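Local structure of polymerase X (Deinococcus radiodurans, 2W9M) at residues 201-206 with 241-246; 175-180 with 210-215; 336-341 with 372-377; 342-347 with 384-389; 100-105 with 149-154. The protein probably catalyses the addition of deoxyribonucleotides to DNA as a family X repair polymerase, and binds zinc ions in a further domain of the same chain. All blocks are in the same frame, centred on the assembly; numbering follows the deposited sequence.

In the fold
Two regions of the chain supply four of the five contacts. Contacts 1 and 2 meet around the mixed sheet of the polymerase region, where Leu180 of contact 2 hydrogen-bonds the backbone of Thr203 in contact 1; contact 1 is buried, contact 2 open along Arg212. Contacts 3 and 4 share helix 376-391 of the zinc-binding domain and are joined through Trp337 and Glu385. Contact 3 combines one side-chain-to-backbone hydrogen bond with a zinc ligand, whereas contact 4 is a mostly apolar helix pair. Contact 5 stands apart between helix-hairpin-helix elements, its apolar base giving way to a polar rim. The centres of contacts 1 and 3 lie about 52 Å apart.

Contact 1: 201-206 with 241-246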
# COMPACT_ATOMS: atom_id res chain seq x y z
N THR A 201 6.96 -12.36 -19.72
CA THR A 201 7.73 -12.58 -20.94
C THR A 201 8.33 -13.99 -20.89
O THR A 201 8.59 -14.52 -19.82
CB THR A 201 8.78 -11.48 -21.14
OG1 THR A 201 8.75 -11.02 -22.50
CG2 THR A 201 10.17 -11.98 -20.78
N VAL A 202 8.54 -14.59 -22.06
CA VAL A 202 8.84 -16.01 -22.14
C VAL A 202 9.54 -16.35 -23.46
O VAL A 202 9.24 -15.74 -24.49
CB VAL A 202 7.53 -16.83 -22.01
CG1 VAL A 202 7.53 -18.03 -22.94
CG2 VAL A 202 7.27 -17.23 -20.56
N THR A 203 10.47 -17.30 -23.44
CA THR A 203 11.05 -17.81 -24.69
C THR A 203 10.42 -19.15 -25.06
O THR A 203 10.25 -20.02 -24.21
CB THR A 203 12.58 -17.98 -24.64
OG1 THR A 203 12.90 -19.25 -24.06
CG2 THR A 203 13.23 -16.87 -23.83
N GLY A 204 10.09 -19.31 -26.33
CA GLY A 204 9.40 -20.50 -26.79
C GLY A 204 8.28 -20.12 -27.72
O GLY A 204 8.20 -18.98 -28.17
N THR A 205 7.40 -21.07 -28.02
CA THR A 205 6.30 -20.82 -28.95
C THR A 205 4.95 -20.83 -28.23
O THR A 205 4.83 -21.40 -27.14
CB THR A 205 6.30 -21.87 -30.09
OG1 THR A 205 5.86 -23.14 -29.58
CG2 THR A 205 7.70 -22.02 -30.67
N PRO A 206 3.94 -20.20 -28.84
CA PRO A 206 2.60 -20.14 -28.24
C PRO A 206 2.03 -21.51 -27.88
O PRO A 206 1.09 -21.61 -27.09
CB PRO A 206 1.75 -19.49 -29.35
CG PRO A 206 2.73 -18.68 -30.14
CD PRO A 206 4.02 -19.45 -30.11
N GLU A 241 16.80 -16.22 -29.52
CA GLU A 241 17.65 -15.20 -30.14
C GLU A 241 16.97 -13.84 -30.24
O GLU A 241 17.61 -12.83 -30.54
CB GLU A 241 18.09 -15.64 -31.53
CG GLU A 241 18.93 -16.91 -31.54
CD GLU A 241 20.12 -16.81 -30.61
OE1 GLU A 241 20.88 -15.82 -30.69
OE2 GLU A 241 20.31 -17.74 -29.79
N ALA A 242 15.66 -13.81 -30.00
CA ALA A 242 14.90 -12.57 -30.08
C ALA A 242 14.46 -12.08 -28.71
O ALA A 242 14.00 -10.95 -28.57
CB ALA A 242 13.70 -12.74 -31.00
N ARG A 243 14.60 -12.94 -27.70
CA ARG A 243 14.12 -12.64 -26.36
C ARG A 243 14.52 -11.24 -25.89
O ARG A 243 13.69 -10.51 -25.36
CB ARG A 243 14.60 -13.69 -25.35
CG ARG A 243 14.42 -13.26 -23.90
CD ARG A 243 12.95 -13.05 -23.54
NE ARG A 243 12.37 -14.28 -23.01
CZ ARG A 243 12.22 -14.53 -21.72
NH1 ARG A 243 12.58 -13.64 -20.81
NH2 ARG A 243 11.70 -15.68 -21.34
N GLY A 244 15.78 -10.87 -26.10
CA GLY A 244 16.26 -9.56 -25.69
C GLY A 244 15.44 -8.41 -26.23
O GLY A 244 15.19 -7.43 -25.53
N ALA A 245 15.00 -8.53 -27.49
CA ALA A 245 14.22 -7.48 -28.15
C ALA A 245 12.78 -7.49 -27.65
O ALA A 245 12.18 -6.44 -27.45
CB ALA A 245 14.25 -7.65 -29.66
N LEU A 246 12.24 -8.69 -27.47
CA LEU A 246 10.91 -8.86 -26.91
C LEU A 246 10.83 -8.20 -25.53
O LEU A 246 9.85 -7.55 -25.20
CB LEU A 246 10.57 -10.35 -26.80
CG LEU A 246 9.18 -10.70 -26.26
CD1 LEU A 246 8.12 -10.41 -27.31
CD2 LEU A 246 9.13 -12.16 -25.83
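Arg243 reaches from the first turn of helix 243-249 to strand 194-203 and lays its guanidinium among Thr201, Val202 and Thr203. One face of the group is covered by Val202 N, 3.4 Å above the plane and offset toward the rim, together with the methyl of Thr201. Thr201 and Arg243 meet tip to tip, with Thr201 CG2 3.4 Å from Arg243 CZ. At the edge, in the plane, stands the amide of Thr203, its N 2.9 Å from Arg243 NH2. Both atoms are donors, so this proximity is no bond. The Thr203 methyl is modelled too close to the arginine for its exact place to be trusted. One turn further along the helix, Leu246 slides past Thr201 in the opposite direction and brings CD2 within 3.5 Å of Thr201 OG1 and 3.8 Å of Val202 O.

CG of Arg243 stands anti to the backbone N (chi1 166°), and bends at chi2 and chi3 complete the course of the chain. In the second shell, Ser181 O accepts a hydrogen bond from Arg243 NH2, while Leu180 O takes the amide of Thr203. Thr201 OG1 is hydrogen-bonded to Asp247 OD1, and Asp247 also forms a long, weak ion pair with Arg243 NH1.

Across the contact itself no hydrogen bond forms. The two crowded donors, Arg243 NH2 and Thr203 N, are reconciled because each turns to a different carbonyl, those of Ser181 and Leu180, so a buried cationic group joins helix to strand through the neighbouring chain at these two residues.

Contact 2: 175-180 with 210-215; sequences GALTDL and LARLPE
The guanidinium of Arg212 carries Leu180 on one face: Leu180 CD2 lies 3.8 Å above the plane, offset toward the rim and 3.9 Å from Arg212 NH2. Asp179 approaches the group obliquely through its methylene, with CB 3.9 Å from Arg212 NH1. Its carboxylate leads away, leaving OD1 5.6 Å from Arg212 NH1, a neighbouring opposite charge and not a salt bridge. Arg212 NE makes a weak hydrogen bond to Asp208 O, a turn earlier in its own helix.

The stem of the arginine packs across the end of helix 163-176. Arg212 CB touches Ala176 O at 3.3 Å, and also meets Leu177 CD1 at 3.6 Å. Leu213, the next residue, supplies the apolar half. It crosses Leu177 at about a right angle, Leu213 CD1 resting 3.7 Å from Leu177 CD2, while its other methyl, CD2, reaches Ala176 CB at 3.9 Å. CG of Leu213 is anti to its carbonyl carbon, beside the backbone N (chi1 -58°), on the side of the Leu177 branches. Beneath this pair lies strand 231-238, whose Ile235 touches both leucines; Leu180 rests on Val202 of strand 194-203. An alanine in place of Leu213 would probably open a gap over Ile235 and leave Leu177 CD2 and Ala176 CB without their leucine partner.

The contact thus grades from buried leucines on the sheet to an exposed arginine. No hydrogen bond crosses it, and Arg212 contributes here mainly by packing of its aliphatic stem and flat face, its charge probably feeling at most a long-range pull from Asp179.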
# COMPACT_ATOMS: atom_id res chain seq x y z
N GLY A 175 5.47 -19.74 -12.33
CA GLY A 175 5.66 -21.05 -11.73
C GLY A 175 5.32 -22.20 -12.67
O GLY A 175 5.96 -23.25 -12.64
N ALA A 176 4.32 -21.99 -13.52
CA ALA A 176 3.87 -23.02 -14.46
C ALA A 176 4.64 -22.98 -15.78
O ALA A 176 4.49 -23.87 -16.62
CB ALA A 176 2.38 -22.89 -14.72
N LEU A 177 5.48 -21.96 -15.95
CA LEU A 177 6.21 -21.74 -17.19
C LEU A 177 7.72 -21.82 -16.98
O LEU A 177 8.48 -21.20 -17.72
CB LEU A 177 5.86 -20.36 -17.76
CG LEU A 177 4.63 -20.24 -18.66
CD1 LEU A 177 3.75 -21.47 -18.59
CD2 LEU A 177 3.86 -18.98 -18.31
N THR A 178 8.13 -22.58 -15.97
CA THR A 178 9.52 -22.55 -15.49
C THR A 178 10.59 -22.78 -16.57
O THR A 178 11.59 -22.06 -16.61
CB THR A 178 9.74 -23.55 -14.33
OG1 THR A 178 8.72 -23.37 -13.35
CG2 THR A 178 11.10 -23.31 -13.69
N ASP A 179 10.39 -23.77 -17.43
CA ASP A 179 11.40 -24.09 -18.44
C ASP A 179 11.39 -23.18 -19.67
O ASP A 179 12.18 -23.38 -20.59
CB ASP A 179 11.33 -25.56 -18.86
CG ASP A 179 12.50 -26.38 -18.31
OD1 ASP A 179 12.67 -26.44 -17.07
OD2 ASP A 179 13.26 -26.95 -19.13
N LEU A 180 10.51 -22.19 -19.66
CA LEU A 180 10.46 -21.20 -20.73
C LEU A 180 11.12 -19.90 -20.28
O LEU A 180 11.01 -18.87 -20.94
CB LEU A 180 9.01 -20.94 -21.17
CG LEU A 180 8.16 -22.18 -21.40
CD1 LEU A 180 6.78 -21.81 -21.94
CD2 LEU A 180 8.86 -23.15 -22.35
N LEU A 210 0.85 -22.77 -24.32
CA LEU A 210 -0.51 -23.30 -24.34
C LEU A 210 -0.57 -24.70 -23.72
O LEU A 210 -1.64 -25.17 -23.32
CB LEU A 210 -1.02 -23.33 -25.78
CG LEU A 210 -2.39 -22.70 -26.05
CD1 LEU A 210 -2.63 -21.55 -25.11
CD2 LEU A 210 -2.47 -22.24 -27.50
N ALA A 211 0.58 -25.36 -23.63
CA ALA A 211 0.67 -26.70 -23.08
C ALA A 211 0.73 -26.70 -21.55
O ALA A 211 0.39 -27.70 -20.91
CB ALA A 211 1.87 -27.43 -23.65
N ARG A 212 1.17 -25.59 -20.97
CA ARG A 212 1.27 -25.47 -19.51
C ARG A 212 0.13 -24.61 -18.98
O ARG A 212 -0.25 -24.71 -17.81
CB ARG A 212 2.63 -24.90 -19.11
CG ARG A 212 3.66 -25.04 -20.21
CD ARG A 212 5.02 -25.48 -19.71
NE ARG A 212 5.83 -25.91 -20.85
CZ ARG A 212 7.05 -26.43 -20.76
NH1 ARG A 212 7.62 -26.59 -19.57
NH2 ARG A 212 7.70 -26.80 -21.86
N LEU A 213 -0.41 -23.76 -19.85
CA LEU A 213 -1.57 -22.94 -19.53
C LEU A 213 -2.58 -23.04 -20.66
O LEU A 213 -2.61 -22.19 -21.55
CB LEU A 213 -1.17 -21.48 -19.31
CG LEU A 213 -0.13 -21.21 -18.21
CD1 LEU A 213 0.22 -19.73 -18.14
CD2 LEU A 213 -0.62 -21.72 -16.87
N PRO A 214 -3.41 -24.09 -20.64
CA PRO A 214 -4.37 -24.38 -21.72
C PRO A 214 -5.45 -23.31 -21.83
O PRO A 214 -6.03 -23.12 -22.90
CB PRO A 214 -4.99 -25.72 -21.29
CG PRO A 214 -4.05 -26.28 -20.26
CD PRO A 214 -3.47 -25.09 -19.56
N GLU A 215 -5.71 -22.62 -20.72
CA GLU A 215 -6.77 -21.62 -20.65
C GLU A 215 -6.61 -20.52 -21.70
O GLU A 215 -7.57 -20.15 -22.37
CB GLU A 215 -6.76 -20.95 -19.26
CG GLU A 215 -6.06 -21.77 -18.17
CD GLU A 215 -5.39 -20.89 -17.12
OE1 GLU A 215 -5.36 -19.65 -17.30
OE2 GLU A 215 -4.89 -21.45 -16.12

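Contact 3: 336-341 with 372-377; sequences TWSDGG and NGLTIE. With ZN (zinc ion), chain C.
One zinc site of the polymerase and histidinol phosphatase (PHP) domain takes a ligand from this contact: Asp339 grips the zinc ion with both carboxylate oxygens, OD2 at 2.3 Å and OD1 at 2.6 Å, and His364 and His518 also bind it. Asn372 clasps the loop just before that aspartate. Its ND2 donates to Ser338 O over 2.9 Å in a fairly straight bond (158° at the hydrogen), with the oxygen in the plane of the Asn372 amide. The donor sits 21° out of the Ser338 carbonyl plane. CG of Asn372 is anti to the backbone N (chi1 -165°), on the loop side. A softer link runs the other way, a CA-H...O contact of 3.5 Å from Ser338 CA to Asn372 O.

Trp337 O lies near Asn372 ND2 too, at an angle too poor for a bond; its hydrogen-bond donor is Arg378 NH2. Leu374 CD1 closes over that carbonyl, 3.3 Å from Trp337 O, and packs against Trp337 CB at 4.1 Å. Ser338 OG hydrogen-bonds His364 N, tying the loop to the strand end that carries another ligand of the same zinc.

The 336-341 loop follows strand 329-333, an edge strand of the parallel sheet, and precedes helix 344-353. Its partner leads into helix 376-391, against which the Trp337 ring rests, while Leu374 and Ser338 touch Asp363 of strand 358-364.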
# COMPACT_ATOMS: atom_id res chain seq x y z
N THR A 336 -2.80 -5.44 17.67
CA THR A 336 -4.11 -5.67 18.26
C THR A 336 -4.59 -4.50 19.14
O THR A 336 -5.79 -4.28 19.28
CB THR A 336 -4.12 -6.99 19.06
OG1 THR A 336 -4.64 -8.03 18.22
CG2 THR A 336 -4.97 -6.86 20.31
N TRP A 337 -3.65 -3.75 19.71
CA TRP A 337 -3.97 -2.56 20.50
C TRP A 337 -4.83 -1.57 19.72
O TRP A 337 -5.67 -0.87 20.28
CB TRP A 337 -2.70 -1.86 20.97
CG TRP A 337 -1.99 -2.57 22.06
CD1 TRP A 337 -1.05 -3.55 21.94
CD2 TRP A 337 -2.15 -2.35 23.47
NE1 TRP A 337 -0.62 -3.96 23.17
CE2 TRP A 337 -1.29 -3.24 24.13
CE3 TRP A 337 -2.95 -1.49 24.23
CZ2 TRP A 337 -1.20 -3.30 25.52
CZ3 TRP A 337 -2.86 -1.55 25.61
CH2 TRP A 337 -1.99 -2.45 26.24
N SER A 338 -4.61 -1.51 18.41
CA SER A 338 -5.32 -0.58 17.54
C SER A 338 -6.28 -1.34 16.63
O SER A 338 -7.22 -2.00 17.10
CB SER A 338 -4.32 0.22 16.71
OG SER A 338 -4.86 1.45 16.28
N ASP A 339 -6.04 -1.26 15.32
CA ASP A 339 -6.83 -1.99 14.35
C ASP A 339 -6.00 -3.04 13.60
O ASP A 339 -6.32 -3.39 12.48
CB ASP A 339 -7.53 -1.04 13.38
CG ASP A 339 -6.54 -0.25 12.52
OD1 ASP A 339 -5.34 -0.25 12.84
OD2 ASP A 339 -6.98 0.37 11.53
N GLY A 340 -4.94 -3.52 14.24
CA GLY A 340 -4.15 -4.61 13.69
C GLY A 340 -4.74 -5.96 14.04
O GLY A 340 -5.73 -6.04 14.78
N GLY A 341 -4.15 -7.02 13.51
CA GLY A 341 -4.67 -8.36 13.73
C GLY A 341 -3.75 -9.28 14.52
O GLY A 341 -4.08 -10.43 14.78
N ASN A 372 -10.17 1.82 16.56
CA ASN A 372 -9.78 1.41 17.90
C ASN A 372 -8.54 2.15 18.41
O ASN A 372 -7.64 1.54 18.97
CB ASN A 372 -9.56 -0.10 17.95
CG ASN A 372 -9.50 -0.65 19.36
OD1 ASN A 372 -10.22 -0.19 20.25
ND2 ASN A 372 -8.65 -1.64 19.57
N GLY A 373 -8.52 3.46 18.19
CA GLY A 373 -7.39 4.28 18.60
C GLY A 373 -7.16 4.24 20.10
O GLY A 373 -8.07 3.97 20.88
N LEU A 374 -5.92 4.52 20.51
CA LEU A 374 -5.53 4.45 21.91
C LEU A 374 -5.74 5.77 22.66
O LEU A 374 -5.22 6.80 22.27
CB LEU A 374 -4.07 4.03 22.02
CG LEU A 374 -3.77 2.54 21.93
CD1 LEU A 374 -4.12 2.01 20.56
CD2 LEU A 374 -2.31 2.27 22.24
N THR A 375 -6.49 5.71 23.76
CA THR A 375 -6.55 6.81 24.71
C THR A 375 -5.17 6.96 25.34
O THR A 375 -4.29 6.12 25.15
CB THR A 375 -7.57 6.52 25.82
OG1 THR A 375 -7.32 5.23 26.39
CG2 THR A 375 -8.99 6.56 25.26
N ILE A 376 -4.97 8.04 26.10
CA ILE A 376 -3.69 8.24 26.77
C ILE A 376 -3.39 7.09 27.74
O ILE A 376 -2.28 6.58 27.79
CB ILE A 376 -3.64 9.58 27.53
CG1 ILE A 376 -3.62 10.74 26.54
CG2 ILE A 376 -2.41 9.65 28.43
CD1 ILE A 376 -3.55 12.11 27.19
N GLU A 377 -4.41 6.67 28.48
CA GLU A 377 -4.27 5.59 29.46
C GLU A 377 -3.94 4.24 28.81
O GLU A 377 -3.11 3.49 29.33
CB GLU A 377 -5.53 5.48 30.32
CG GLU A 377 -6.79 6.02 29.66
CD GLU A 377 -6.86 7.55 29.65
OE1 GLU A 377 -6.36 8.17 30.62
OE2 GLU A 377 -7.41 8.12 28.69
ZN ZN C . -5.03 1.36 10.87

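Contact 4: 342-347 with 384-389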
# COMPACT_ATOMS: atom_id res chain seq x y z
N ALA A 342 -2.59 -8.76 14.90
CA ALA A 342 -1.62 -9.54 15.65
C ALA A 342 -1.10 -8.76 16.85
O ALA A 342 -1.19 -7.53 16.89
CB ALA A 342 -0.47 -9.96 14.75
N SER A 343 -0.56 -9.47 17.84
CA SER A 343 0.03 -8.83 19.00
C SER A 343 1.36 -8.21 18.60
O SER A 343 1.89 -8.51 17.53
CB SER A 343 0.27 -9.86 20.11
OG SER A 343 1.35 -10.71 19.77
N ILE A 344 1.89 -7.35 19.46
CA ILE A 344 3.19 -6.73 19.21
C ILE A 344 4.30 -7.77 19.13
O ILE A 344 5.25 -7.62 18.36
CB ILE A 344 3.53 -5.68 20.30
CG1 ILE A 344 2.53 -4.52 20.26
CG2 ILE A 344 4.95 -5.16 20.13
CD1 ILE A 344 2.84 -3.42 21.25
N ARG A 345 4.18 -8.84 19.93
CA ARG A 345 5.19 -9.90 19.91
C ARG A 345 5.20 -10.64 18.58
O ARG A 345 6.27 -10.87 18.02
CB ARG A 345 4.99 -10.88 21.07
CG ARG A 345 6.11 -11.93 21.17
CD ARG A 345 5.82 -13.04 22.18
NE ARG A 345 6.23 -12.70 23.54
CZ ARG A 345 5.41 -12.27 24.49
NH1 ARG A 345 4.11 -12.12 24.23
NH2 ARG A 345 5.87 -11.99 25.70
N GLU A 346 4.03 -11.01 18.07
CA GLU A 346 3.93 -11.70 16.79
C GLU A 346 4.54 -10.84 15.68
O GLU A 346 5.27 -11.35 14.83
CB GLU A 346 2.48 -12.05 16.46
CG GLU A 346 1.73 -12.78 17.56
CD GLU A 346 0.29 -13.12 17.18
OE1 GLU A 346 -0.64 -12.60 17.82
OE2 GLU A 346 0.10 -13.91 16.23
N MET A 347 4.23 -9.55 15.69
CA MET A 347 4.77 -8.62 14.70
C MET A 347 6.29 -8.50 14.81
O MET A 347 6.98 -8.57 13.80
CB MET A 347 4.11 -7.24 14.83
CG MET A 347 2.61 -7.24 14.55
SD MET A 347 2.23 -7.48 12.80
CE MET A 347 2.76 -5.92 12.12
N LYS A 384 4.01 -0.14 28.77
CA LYS A 384 4.41 -1.13 29.77
C LYS A 384 4.67 -2.49 29.11
O LYS A 384 5.67 -3.14 29.38
CB LYS A 384 3.34 -1.27 30.86
CG LYS A 384 3.46 -0.25 31.98
CD LYS A 384 3.96 1.09 31.45
CE LYS A 384 3.58 2.24 32.37
NZ LYS A 384 2.10 2.45 32.41
N GLU A 385 3.75 -2.91 28.23
CA GLU A 385 3.92 -4.16 27.51
C GLU A 385 5.18 -4.17 26.65
O GLU A 385 5.89 -5.17 26.59
CB GLU A 385 2.70 -4.46 26.64
CG GLU A 385 2.95 -5.51 25.57
CD GLU A 385 1.67 -5.95 24.87
OE1 GLU A 385 1.62 -5.87 23.62
OE2 GLU A 385 0.72 -6.36 25.57
N ILE A 386 5.45 -3.05 25.97
CA ILE A 386 6.63 -2.95 25.13
C ILE A 386 7.92 -3.08 25.96
O ILE A 386 8.87 -3.73 25.53
CB ILE A 386 6.66 -1.65 24.31
CG1 ILE A 386 5.56 -1.68 23.24
CG2 ILE A 386 8.02 -1.45 23.67
CD1 ILE A 386 5.39 -0.37 22.49
N ARG A 387 7.93 -2.47 27.14
CA ARG A 387 9.08 -2.58 28.03
C ARG A 387 9.35 -4.04 28.40
O ARG A 387 10.51 -4.47 28.45
CB ARG A 387 8.88 -1.74 29.29
CG ARG A 387 9.05 -0.25 29.07
CD ARG A 387 8.98 0.51 30.39
NE ARG A 387 9.13 1.95 30.22
CZ ARG A 387 9.29 2.81 31.22
NH1 ARG A 387 9.32 2.37 32.47
NH2 ARG A 387 9.41 4.11 30.97
N GLU A 388 8.29 -4.80 28.65
CA GLU A 388 8.41 -6.22 28.98
C GLU A 388 9.01 -7.03 27.83
O GLU A 388 9.95 -7.80 28.03
CB GLU A 388 7.05 -6.80 29.38
CG GLU A 388 6.49 -6.21 30.67
CD GLU A 388 4.97 -6.33 30.76
OE1 GLU A 388 4.38 -7.12 29.99
OE2 GLU A 388 4.37 -5.64 31.61
N LEU A 389 8.47 -6.86 26.62
CA LEU A 389 9.00 -7.52 25.43
C LEU A 389 10.48 -7.18 25.20
O LEU A 389 11.25 -8.02 24.73
CB LEU A 389 8.20 -7.12 24.20
CG LEU A 389 6.73 -7.54 24.19
CD1 LEU A 389 6.01 -6.91 23.01
CD2 LEU A 389 6.62 -9.06 24.16
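Ile344 drives its side chain into the groove formed by Glu385, Ile386 and Leu389 of helix 376-391. Its terminal methyl, CD1, lies 3.8 Å from Ile386 CG1, the two isoleucines crossing at about a right angle, while its branch methyl, CG2, meets Leu389 CD1 at 3.5 Å. CG1 of Ile344 stands anti to the carbonyl carbon (chi1 -64°), which leaves CG2 on the other side to take up the leucine. The acid Glu385 overlaps the same isoleucine with OE1, 3.6 Å from Ile344 CD1; that oxygen is occupied by a hydrogen bond from Trp337 NE1.

Leu389 splits its two methyls between neighbours. CD2 sits 3.3 Å above one face of the Arg345 guanidinium, offset toward the rim, and 3.4 Å from Arg345 NH2. A capping box starts helix 344-353: Glu346 N donates to Ser343 OG (3.2 Å), and Ser343 N returns a nearly straight bond to Glu346 OE1. This fixes the turn from which Ile344 projects.

Behind the contact, Ile396 of strand 396-403 touches Ile344, Ile386 and Leu389 together. An alanine at Ile344 would probably leave Ile386 CG1 without its mate and a gap between the helices above Ile396. The two helices are therefore joined by aliphatic packing over the parallel sheet; Arg345 lies at the exposed rim, while Glu385 is turned inward to Ile344 and Trp337, and their charged ends are too far apart to pair.

Contact 5: 100-105 with 149-154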
# COMPACT_ATOMS: atom_id res chain seq x y z
N LEU A 100 -14.83 -5.63 3.17
CA LEU A 100 -16.20 -5.21 3.48
C LEU A 100 -17.05 -5.13 2.21
O LEU A 100 -18.26 -4.91 2.29
CB LEU A 100 -16.20 -3.86 4.20
CG LEU A 100 -15.66 -3.84 5.63
CD1 LEU A 100 -15.47 -2.42 6.10
CD2 LEU A 100 -16.59 -4.59 6.55
N GLY A 101 -16.42 -5.31 1.06
CA GLY A 101 -17.13 -5.29 -0.21
C GLY A 101 -17.29 -6.67 -0.82
O GLY A 101 -17.90 -6.82 -1.89
N VAL A 102 -16.74 -7.68 -0.16
CA VAL A 102 -16.86 -9.06 -0.61
C VAL A 102 -18.21 -9.65 -0.20
O VAL A 102 -18.44 -9.94 0.98
CB VAL A 102 -15.74 -9.95 -0.03
CG1 VAL A 102 -15.90 -11.38 -0.51
CG2 VAL A 102 -14.38 -9.40 -0.41
N ARG A 103 -19.10 -9.81 -1.18
CA ARG A 103 -20.43 -10.35 -0.92
C ARG A 103 -20.35 -11.68 -0.17
O ARG A 103 -19.68 -12.61 -0.62
CB ARG A 103 -21.20 -10.54 -2.23
CG ARG A 103 -22.67 -10.88 -2.05
CD ARG A 103 -23.14 -11.90 -3.08
NE ARG A 103 -23.59 -11.29 -4.33
CZ ARG A 103 -22.87 -11.26 -5.45
NH1 ARG A 103 -21.65 -11.79 -5.48
NH2 ARG A 103 -23.37 -10.69 -6.54
N GLY A 104 -21.01 -11.76 0.98
CA GLY A 104 -21.04 -12.99 1.75
C GLY A 104 -20.17 -13.02 3.00
O GLY A 104 -20.19 -14.00 3.75
N LEU A 105 -19.39 -11.97 3.23
CA LEU A 105 -18.55 -11.90 4.43
C LEU A 105 -19.21 -11.08 5.54
O LEU A 105 -19.35 -9.86 5.43
CB LEU A 105 -17.17 -11.33 4.10
CG LEU A 105 -16.14 -12.23 3.41
CD1 LEU A 105 -14.79 -11.55 3.36
CD2 LEU A 105 -16.03 -13.57 4.11
N GLU A 149 -15.00 -16.96 -5.73
CA GLU A 149 -15.87 -16.50 -6.81
C GLU A 149 -16.21 -15.02 -6.63
O GLU A 149 -16.13 -14.24 -7.57
CB GLU A 149 -17.16 -17.32 -6.83
CG GLU A 149 -18.40 -16.54 -7.24
CD GLU A 149 -19.68 -17.13 -6.66
OE1 GLU A 149 -19.91 -18.35 -6.83
OE2 GLU A 149 -20.47 -16.37 -6.05
N ASN A 150 -16.56 -14.64 -5.40
CA ASN A 150 -16.95 -13.26 -5.12
C ASN A 150 -15.79 -12.28 -5.23
O ASN A 150 -16.00 -11.12 -5.58
CB ASN A 150 -17.62 -13.16 -3.75
CG ASN A 150 -19.01 -13.76 -3.75
OD1 ASN A 150 -19.74 -13.67 -4.74
ND2 ASN A 150 -19.40 -14.38 -2.64
N VAL A 151 -14.58 -12.74 -4.94
CA VAL A 151 -13.39 -11.91 -5.11
C VAL A 151 -13.09 -11.71 -6.59
O VAL A 151 -12.69 -10.62 -7.01
CB VAL A 151 -12.15 -12.51 -4.42
CG1 VAL A 151 -10.93 -11.65 -4.67
CG2 VAL A 151 -12.39 -12.67 -2.92
N VAL A 152 -13.31 -12.75 -7.38
CA VAL A 152 -13.15 -12.64 -8.83
C VAL A 152 -14.05 -11.55 -9.42
O VAL A 152 -13.68 -10.89 -10.38
CB VAL A 152 -13.43 -13.97 -9.55
CG1 VAL A 152 -13.53 -13.76 -11.05
CG2 VAL A 152 -12.35 -14.99 -9.23
N PHE A 153 -15.22 -11.36 -8.82
CA PHE A 153 -16.14 -10.32 -9.28
C PHE A 153 -15.57 -8.93 -9.01
O PHE A 153 -15.65 -8.05 -9.87
CB PHE A 153 -17.51 -10.46 -8.61
CG PHE A 153 -18.42 -11.44 -9.31
CD1 PHE A 153 -18.59 -12.72 -8.81
CD2 PHE A 153 -19.11 -11.06 -10.45
CE1 PHE A 153 -19.43 -13.61 -9.45
CE2 PHE A 153 -19.95 -11.95 -11.09
CZ PHE A 153 -20.11 -13.23 -10.59
N LEU A 154 -15.01 -8.74 -7.82
CA LEU A 154 -14.42 -7.45 -7.47
C LEU A 154 -13.32 -7.09 -8.46
O LEU A 154 -13.25 -5.95 -8.93
CB LEU A 154 -13.87 -7.44 -6.04
CG LEU A 154 -14.82 -7.12 -4.88
CD1 LEU A 154 -16.07 -6.44 -5.41
CD2 LEU A 154 -15.18 -8.36 -4.09
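Val102 and Leu154 make the close apolar base of this contact, crossing at about a right angle with Val102 CG2 3.9 Å from Leu154 CD2. The second methyl of the valine, CG1, faces Asn150 CB at 4.1 Å and, more loosely, Val151. Leu121 and Leu124 of helix 121-130 touch Val102 and Val151 respectively and extend this buried side. Gly101 O adds a contact of 3.8 Å to Leu154 CD2.

The outer side is polar and less firmly made. Arg103 crosses Asn150 at about a right angle, and its NH1 gives Asn150 OD1 a weak, strongly bent hydrogen bond of 2.8 Å (122° at the hydrogen). Beyond it, the Phe153 ring lies 5.9 Å from Arg103 CZ to ring centroid, at most a faint cation-pi attraction.

The 100-105 loop is the hairpin of a helix-hairpin-helix motif, joining helices 94-99 and 107-115; its type II turn runs from Val102 to Leu105 with Gly104 at the third position. Methyl packing thus seats the hairpin on helix 141-157, whereas the exposed arginine is likely to be held only lightly.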